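Side-chain contacts in putative yopH targeting protein (PDB 4GF3), which probably serves as the type III secretion chaperone SycH, which binds the effector YopH and targets it for export: residues H39-P42 with L48-F51; P74-I79 with G102-S107. All coordinates share one frame; numbering follows the deposited sequence.

Contact 1 is core and contact 2 surface, and the chemistry follows the place. In contact 1, residues 39-42 and 48-51 are neighbouring strands of a beta hairpin, held by four backbone hydrogen bonds and by side chains on both faces of the sheet. Contact 2 joins the loop 74-79 to the first turns of the helix 102-118 through a single side-chain hydrogen bond, and buries less than a third as much surface. They share no strand or helix, and their centres lie about 12 Å apart. The helix of contact 2 nevertheless packs on the sheet of contact 1: L48 CD1 meets L105 CD1 at 4.2 Å.

Contact 1: H39-P42 with L48-F51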
# COMPACT_ATOMS: atom_id res chain seq x y z
N HIS A 39 -1.69 -2.67 -3.04
CA HIS A 39 -3.16 -2.78 -3.01
C HIS A 39 -3.75 -1.73 -2.09
O HIS A 39 -3.19 -1.38 -1.04
CB HIS A 39 -3.55 -4.15 -2.47
CG HIS A 39 -3.08 -5.27 -3.33
ND1 HIS A 39 -3.75 -5.65 -4.47
CD2 HIS A 39 -1.99 -6.07 -3.24
CE1 HIS A 39 -3.11 -6.66 -5.02
NE2 HIS A 39 -2.03 -6.90 -4.30
N LEU A 40 -4.89 -1.20 -2.50
CA LEU A 40 -5.65 -0.20 -1.76
C LEU A 40 -7.08 -0.70 -1.54
O LEU A 40 -7.70 -1.16 -2.45
CB LEU A 40 -5.78 1.08 -2.55
CG LEU A 40 -4.44 1.57 -3.00
CD1 LEU A 40 -4.56 2.22 -4.38
CD2 LEU A 40 -3.94 2.40 -1.86
N ALA A 41 -7.60 -0.56 -0.33
CA ALA A 41 -8.98 -0.94 -0.03
C ALA A 41 -9.54 -0.21 1.19
O ALA A 41 -8.80 0.04 2.12
CB ALA A 41 -9.05 -2.42 0.22
N PRO A 42 -10.83 0.08 1.18
CA PRO A 42 -11.49 0.52 2.42
C PRO A 42 -11.58 -0.71 3.37
O PRO A 42 -11.72 -1.85 2.90
CB PRO A 42 -12.85 1.01 1.96
CG PRO A 42 -13.00 0.61 0.55
CD PRO A 42 -11.78 -0.10 0.08
N LEU A 48 -8.81 3.26 5.39
CA LEU A 48 -8.35 2.41 4.32
C LEU A 48 -7.01 1.81 4.64
O LEU A 48 -6.32 2.21 5.58
CB LEU A 48 -8.29 3.12 2.96
CG LEU A 48 -7.03 4.04 2.76
CD1 LEU A 48 -6.70 4.19 1.27
CD2 LEU A 48 -7.20 5.41 3.40
N VAL A 49 -6.65 0.82 3.84
CA VAL A 49 -5.29 0.27 3.90
C VAL A 49 -4.64 0.28 2.56
O VAL A 49 -5.30 0.21 1.51
CB VAL A 49 -5.24 -1.17 4.40
CG1 VAL A 49 -5.63 -1.25 5.88
CG2 VAL A 49 -6.14 -2.07 3.52
N ALA A 50 -3.31 0.38 2.62
CA ALA A 50 -2.43 0.20 1.50
C ALA A 50 -1.45 -0.88 1.90
O ALA A 50 -0.91 -0.91 3.04
CB ALA A 50 -1.71 1.48 1.18
N PHE A 51 -1.28 -1.86 1.04
CA PHE A 51 -0.47 -3.04 1.43
C PHE A 51 0.12 -3.77 0.25
O PHE A 51 -0.41 -3.69 -0.89
CB PHE A 51 -1.27 -4.02 2.34
CG PHE A 51 -2.38 -4.74 1.66
CD1 PHE A 51 -2.16 -6.02 1.10
CD2 PHE A 51 -3.63 -4.17 1.56
CE1 PHE A 51 -3.18 -6.69 0.48
CE2 PHE A 51 -4.66 -4.87 0.98
CZ PHE A 51 -4.44 -6.13 0.44
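H39 and F51 face each other as a hydrogen-bonded antiparallel pair, and the bond from H39 N to F51 O, at 2.7 Å, is nearly straight (174° at the hydrogen). F51 N answers to H39 O at 2.9 Å. Two residues on, A41 and V49 repeat the exchange, with A41 N to V49 O at 3.0 Å and V49 N to A41 O at 2.9 Å. Between these two rings of bonds lies the non-hydrogen-bonded pair L40 and A50, where the CA of A50 comes within 3.1 Å of H39 O in a CA-H...O contact.

On the face that carries H39, A41, V49 and F51, the F51 and H39 side chains make the main contact. The CG of F51 sits between the backbone N and the carbonyl carbon (chi1 70°), which folds the ring back over the neighbouring strand. There the CB of H39 lies over one ring face, 3.7 Å from the F51 centroid, a CH-pi contact. The imidazole itself is slid off to the side: the planes are 29° apart, but the rings barely overlap. H39 NE2 is hydrogen-bonded to an acidic side chain of the chain of another protein, whose apolar side chains also pack on A41, V49 and F51. On the opposite face L40 CD2 meets A50 CB at 3.9 Å; Y4 and F11 of helix 4-15 pack on L40, while V108 and L112 of helix 102-118 pack on A50.

This is an antiparallel beta hairpin within the five-stranded sheet of a CesT-family chaperone, with helices against one face and a protein partner against the other.

Contact 2: P74-I79 with G102-S107; sequences PLSGVI and GTQLAS
The carboxamide of Q104 is the flat group here, and it meets S76 through its NH2 edge: S76 OG lies only 4° out of the amide plane. NE2 donates one of its hydrogens to OG at 2.9 Å, along a nearly straight line of 169° at the hydrogen. At the same end of the amide, the backbone N of G77 stands 3.8 Å from NE2, which is proximity without a bond, and S76 O, at 3.5 Å from NE2, is badly angled for one.

Q104 gets there by stretching out from the helix. CG is anti to the backbone N (chi1 -177°) and the chain stays extended beyond it, carrying the amide across to the loop. The S76 hydroxyl is turned to meet it, with OG tucked between its own backbone N and carbonyl carbon. G77 follows with a positive phi, and the chain bends at this point toward strand 80-83.

The amide's other end is held too, since OE1 is hydrogen-bonded to OG1 of T100, just before the helix. A hydroxyl partner at each end limits the swing of the Q104 amide, but hydroxyls alone do not decide which end is N and which is O. The contact therefore amounts to one directed, uncharged bond at the surface, tying the loop between helix 60-68 and strand 80-83 to the start of helix 102-118.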
# COMPACT_ATOMS: atom_id res chain seq x y z
N PRO A 74 2.65 8.44 17.11
CA PRO A 74 1.69 9.53 16.85
C PRO A 74 1.61 9.93 15.40
O PRO A 74 0.71 10.70 15.05
CB PRO A 74 2.25 10.63 17.62
CG PRO A 74 3.73 10.40 17.61
CD PRO A 74 3.87 8.93 17.75
N LEU A 75 2.50 9.40 14.57
CA LEU A 75 2.48 9.73 13.15
C LEU A 75 1.38 8.96 12.46
O LEU A 75 0.90 7.93 12.98
CB LEU A 75 3.80 9.39 12.51
CG LEU A 75 5.02 10.08 13.03
CD1 LEU A 75 6.13 9.89 12.03
CD2 LEU A 75 4.85 11.58 13.30
N SER A 76 1.02 9.39 11.26
CA SER A 76 0.18 8.56 10.38
C SER A 76 1.00 8.00 9.22
O SER A 76 2.19 8.37 9.00
CB SER A 76 -1.02 9.37 9.84
OG SER A 76 -0.48 10.54 9.30
N GLY A 77 0.37 7.08 8.48
CA GLY A 77 1.07 6.40 7.37
C GLY A 77 2.32 5.57 7.74
O GLY A 77 3.26 5.47 6.96
N VAL A 78 2.33 4.98 8.93
CA VAL A 78 3.42 4.19 9.47
C VAL A 78 3.34 2.81 8.79
O VAL A 78 2.25 2.26 8.57
CB VAL A 78 3.31 4.02 10.98
CG1 VAL A 78 4.39 3.04 11.49
CG2 VAL A 78 3.44 5.39 11.63
N ILE A 79 4.48 2.34 8.35
CA ILE A 79 4.51 1.05 7.68
C ILE A 79 4.68 -0.07 8.72
O ILE A 79 5.67 -0.06 9.49
CB ILE A 79 5.69 0.94 6.70
CG1 ILE A 79 5.67 2.04 5.61
CG2 ILE A 79 5.71 -0.43 6.07
CD1 ILE A 79 4.32 2.23 4.93
N GLY A 102 -3.69 12.62 -1.12
CA GLY A 102 -2.98 12.04 -2.26
C GLY A 102 -1.47 12.00 -2.02
O GLY A 102 -0.81 10.99 -2.22
N THR A 103 -0.91 13.11 -1.51
CA THR A 103 0.52 13.11 -1.18
C THR A 103 0.96 12.16 -0.13
O THR A 103 1.95 11.46 -0.30
CB THR A 103 0.98 14.52 -0.76
OG1 THR A 103 0.61 15.43 -1.77
CG2 THR A 103 2.49 14.54 -0.48
N GLN A 104 0.21 12.03 0.97
CA GLN A 104 0.60 11.05 1.95
C GLN A 104 0.44 9.66 1.43
O GLN A 104 1.24 8.79 1.70
CB GLN A 104 -0.18 11.16 3.29
CG GLN A 104 0.36 10.13 4.30
CD GLN A 104 -0.24 10.29 5.72
OE1 GLN A 104 -1.46 10.31 5.93
NE2 GLN A 104 0.62 10.43 6.67
N LEU A 105 -0.60 9.44 0.64
CA LEU A 105 -0.75 8.08 0.10
C LEU A 105 0.40 7.69 -0.82
O LEU A 105 0.87 6.56 -0.84
CB LEU A 105 -2.11 7.92 -0.62
CG LEU A 105 -3.31 7.30 0.09
CD1 LEU A 105 -4.41 6.93 -0.93
CD2 LEU A 105 -2.90 6.07 0.91
N ALA A 106 0.86 8.65 -1.60
CA ALA A 106 2.01 8.46 -2.47
C ALA A 106 3.26 8.21 -1.60
O ALA A 106 4.09 7.36 -1.96
CB ALA A 106 2.18 9.64 -3.41
N SER A 107 3.42 8.91 -0.47
CA SER A 107 4.55 8.60 0.46
C SER A 107 4.48 7.20 1.02
O SER A 107 5.51 6.53 1.17
CB SER A 107 4.63 9.56 1.66
OG SER A 107 4.92 10.84 1.23